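Local coordinates for aminotransferase TlmJ (PDB 5UID) that transfers amino groups with pyridoxal 5'-phosphate as cofactor, as a member of the DegT/DnrJ/EryC1 aminotransferase family, at the interface of chains A and B. Residues are numbered along the deposited sequence; one frame, centred on the assembly and turned at random. Chains: chain A/B, Aminotransferase TlmJ.

The interface of chains A and B. Residues chain A 312-313, 316-317, 320, 325-327; chain B 233-234.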
loop_
_atom_site.group_PDB
_atom_site.type_symbol
_atom_site.label_atom_id
_atom_site.label_comp_id
_atom_site.label_asym_id
_atom_site.label_seq_id
_atom_site.Cartn_x
_atom_site.Cartn_y
_atom_site.Cartn_z
ATOM N N ARG A 312 -33.991 14.333 0.506
ATOM C CA ARG A 312 -32.742 13.706 0.935
ATOM C C ARG A 312 -31.583 14.694 0.875
ATOM O O ARG A 312 -30.830 14.847 1.845
ATOM C CB ARG A 312 -32.447 12.477 0.071
ATOM C CG ARG A 312 -31.449 11.478 0.669
ATOM C CD ARG A 312 -29.993 11.887 0.444
ATOM N NE ARG A 312 -29.708 12.161 -0.961
ATOM C CZ ARG A 312 -29.407 11.228 -1.859
ATOM N NH1 ARG A 312 -29.161 11.571 -3.115
ATOM N NH2 ARG A 312 -29.351 9.950 -1.503
ATOM N N ASP A 313 -31.416 15.366 -0.266
ATOM C CA ASP A 313 -30.309 16.305 -0.410
ATOM C C ASP A 313 -30.482 17.505 0.510
ATOM O O ASP A 313 -29.517 17.956 1.138
ATOM C CB ASP A 313 -30.186 16.751 -1.866
ATOM C CG ASP A 313 -29.835 15.605 -2.797
ATOM O OD1 ASP A 313 -29.596 14.483 -2.299
ATOM O OD2 ASP A 313 -29.797 15.824 -4.025
ATOM N N ALA A 316 -29.395 16.551 4.040
ATOM C CA ALA A 316 -27.952 16.543 4.255
ATOM C C ALA A 316 -27.399 17.961 4.347
ATOM O O ALA A 316 -26.495 18.227 5.147
ATOM C CB ALA A 316 -27.259 15.762 3.139
ATOM N N ARG A 317 -27.931 18.882 3.539
ATOM C CA ARG A 317 -27.501 20.276 3.619
ATOM C C ARG A 317 -27.882 20.892 4.960
ATOM O O ARG A 317 -27.093 21.630 5.560
ATOM C CB ARG A 317 -28.110 21.083 2.472
ATOM C CG ARG A 317 -27.410 20.916 1.134
ATOM C CD ARG A 317 -28.418 20.823 -0.005
ATOM N NE ARG A 317 -29.413 21.893 0.044
ATOM C CZ ARG A 317 -30.536 21.900 -0.668
ATOM N NH1 ARG A 317 -31.386 22.913 -0.563
ATOM N NH2 ARG A 317 -30.812 20.889 -1.481
ATOM N N TYR A 320 -25.719 19.362 7.754
ATOM C CA TYR A 320 -24.373 19.918 7.677
ATOM C C TYR A 320 -24.303 21.283 8.350
ATOM O O TYR A 320 -23.380 21.559 9.124
ATOM C CB TYR A 320 -23.922 20.016 6.218
ATOM C CG TYR A 320 -22.486 20.467 6.060
ATOM C CD1 TYR A 320 -21.452 19.544 6.021
ATOM C CD2 TYR A 320 -22.164 21.816 5.958
ATOM C CE1 TYR A 320 -20.139 19.951 5.878
ATOM C CE2 TYR A 320 -20.851 22.229 5.819
ATOM C CZ TYR A 320 -19.845 21.290 5.779
ATOM O OH TYR A 320 -18.536 21.688 5.639
ATOM N N TYR A 325 -22.495 15.806 10.160
ATOM C CA TYR A 325 -22.084 15.341 8.846
ATOM C C TYR A 325 -22.864 14.091 8.460
ATOM O O TYR A 325 -23.115 13.212 9.291
ATOM C CB TYR A 325 -20.584 15.061 8.821
ATOM C CG TYR A 325 -20.020 14.944 7.427
ATOM C CD1 TYR A 325 -19.779 16.074 6.660
ATOM C CD2 TYR A 325 -19.740 13.704 6.874
ATOM C CE1 TYR A 325 -19.263 15.973 5.380
ATOM C CE2 TYR A 325 -19.228 13.589 5.599
ATOM C CZ TYR A 325 -18.990 14.723 4.854
ATOM O OH TYR A 325 -18.478 14.606 3.583
ATOM N N THR A 326 -23.272 14.032 7.194
ATOM C CA THR A 326 -23.939 12.866 6.624
ATOM C C THR A 326 -23.355 12.623 5.242
ATOM O O THR A 326 -22.721 13.503 4.655
ATOM C CB THR A 326 -25.465 13.023 6.509
ATOM O OG1 THR A 326 -25.781 14.189 5.741
ATOM C CG2 THR A 326 -26.120 13.105 7.879
ATOM N N THR A 327 -23.578 11.420 4.719
ATOM C CA THR A 327 -23.099 11.064 3.390
ATOM C C THR A 327 -23.904 9.871 2.891
ATOM O O THR A 327 -24.787 9.359 3.583
ATOM C CB THR A 327 -21.599 10.750 3.398
ATOM O OG1 THR A 327 -21.144 10.561 2.051
ATOM C CG2 THR A 327 -21.319 9.484 4.198
ATOM N N TRP B 233 -22.177 15.693 -2.555
ATOM C CA TRP B 233 -20.721 15.666 -2.452
ATOM C C TRP B 233 -20.144 14.254 -2.396
ATOM O O TRP B 233 -18.932 14.108 -2.204
ATOM C CB TRP B 233 -20.262 16.461 -1.223
ATOM C CG TRP B 233 -20.902 16.034 0.069
ATOM C CD1 TRP B 233 -20.640 14.897 0.779
ATOM C CD2 TRP B 233 -21.894 16.752 0.817
ATOM N NE1 TRP B 233 -21.415 14.857 1.914
ATOM C CE2 TRP B 233 -22.192 15.984 1.961
ATOM C CE3 TRP B 233 -22.561 17.966 0.627
ATOM C CZ2 TRP B 233 -23.128 16.392 2.911
ATOM C CZ3 TRP B 233 -23.490 18.367 1.570
ATOM C CH2 TRP B 233 -23.764 17.584 2.697
ATOM N N TRP B 234 -20.966 13.219 -2.560
ATOM C CA TRP B 234 -20.491 11.843 -2.523
ATOM C C TRP B 234 -20.366 11.214 -3.903
ATOM O O TRP B 234 -19.772 10.135 -4.019
ATOM C CB TRP B 234 -21.417 10.983 -1.654
ATOM C CG TRP B 234 -22.873 11.169 -1.953
ATOM C CD1 TRP B 234 -23.584 10.585 -2.961
ATOM C CD2 TRP B 234 -23.800 11.988 -1.230
ATOM N NE1 TRP B 234 -24.895 10.994 -2.914
ATOM C CE2 TRP B 234 -25.054 11.856 -1.860
ATOM C CE3 TRP B 234 -23.691 12.824 -0.113
ATOM C CZ2 TRP B 234 -26.190 12.527 -1.410
ATOM C CZ3 TRP B 234 -24.820 13.489 0.332
ATOM C CH2 TRP B 234 -26.052 13.338 -0.316
#
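Two consecutive tryptophans on a loop of chain B, B:Trp233 and B:Trp234, plug into a groove of chain A between helix 309-321 and the loop at 325-327. This is one patch of a two-fold symmetric interface, so its twin recurs with the chains exchanged; fold-type I aminotransferases, to which this family belongs, generally work as dimers. B:Trp233 buries the more of the two, with 124 Å² hidden by chain A. Its CG takes the crowded position between backbone N and carbonyl carbon (chi1 54°), and its indole edge meets two backbone oxygens in the ring plane. The indole NE1 of B:Trp233 gives a weak, bent hydrogen bond to the carbonyl O of A:Thr326 (3.3 Å). The six-membered rim carbon CH2 of B:Trp233 lies 3.7 Å from the carbonyl O of A:Ala316. A:Tyr325 comes tip to tip with this indole, the hydroxyl OH of A:Tyr325 3.4 Å from B:Trp233 NE1.

B:Trp234, also at the crowded chi1 (47°), lays a face toward the backbone of A:Thr327 and the rim of its six-membered ring toward A:Arg312. CZ2 of B:Trp234 stands above one face of the A:Arg312 guanidinium, offset toward its rim, 3.5 Å from A:Arg312 CZ; with the planes 81° apart, the indole meets that face edge-on. An alanine at A:Arg312 would remove that guanidinium and would probably loosen the packing against the indole tip. A:Asp313 helps fix the guanidinium's rotation through a salt bridge: NE of A:Arg312 points in its own guanidinium plane at OD1 of A:Asp313, 2.7 Å away and nearly along the C-O axis.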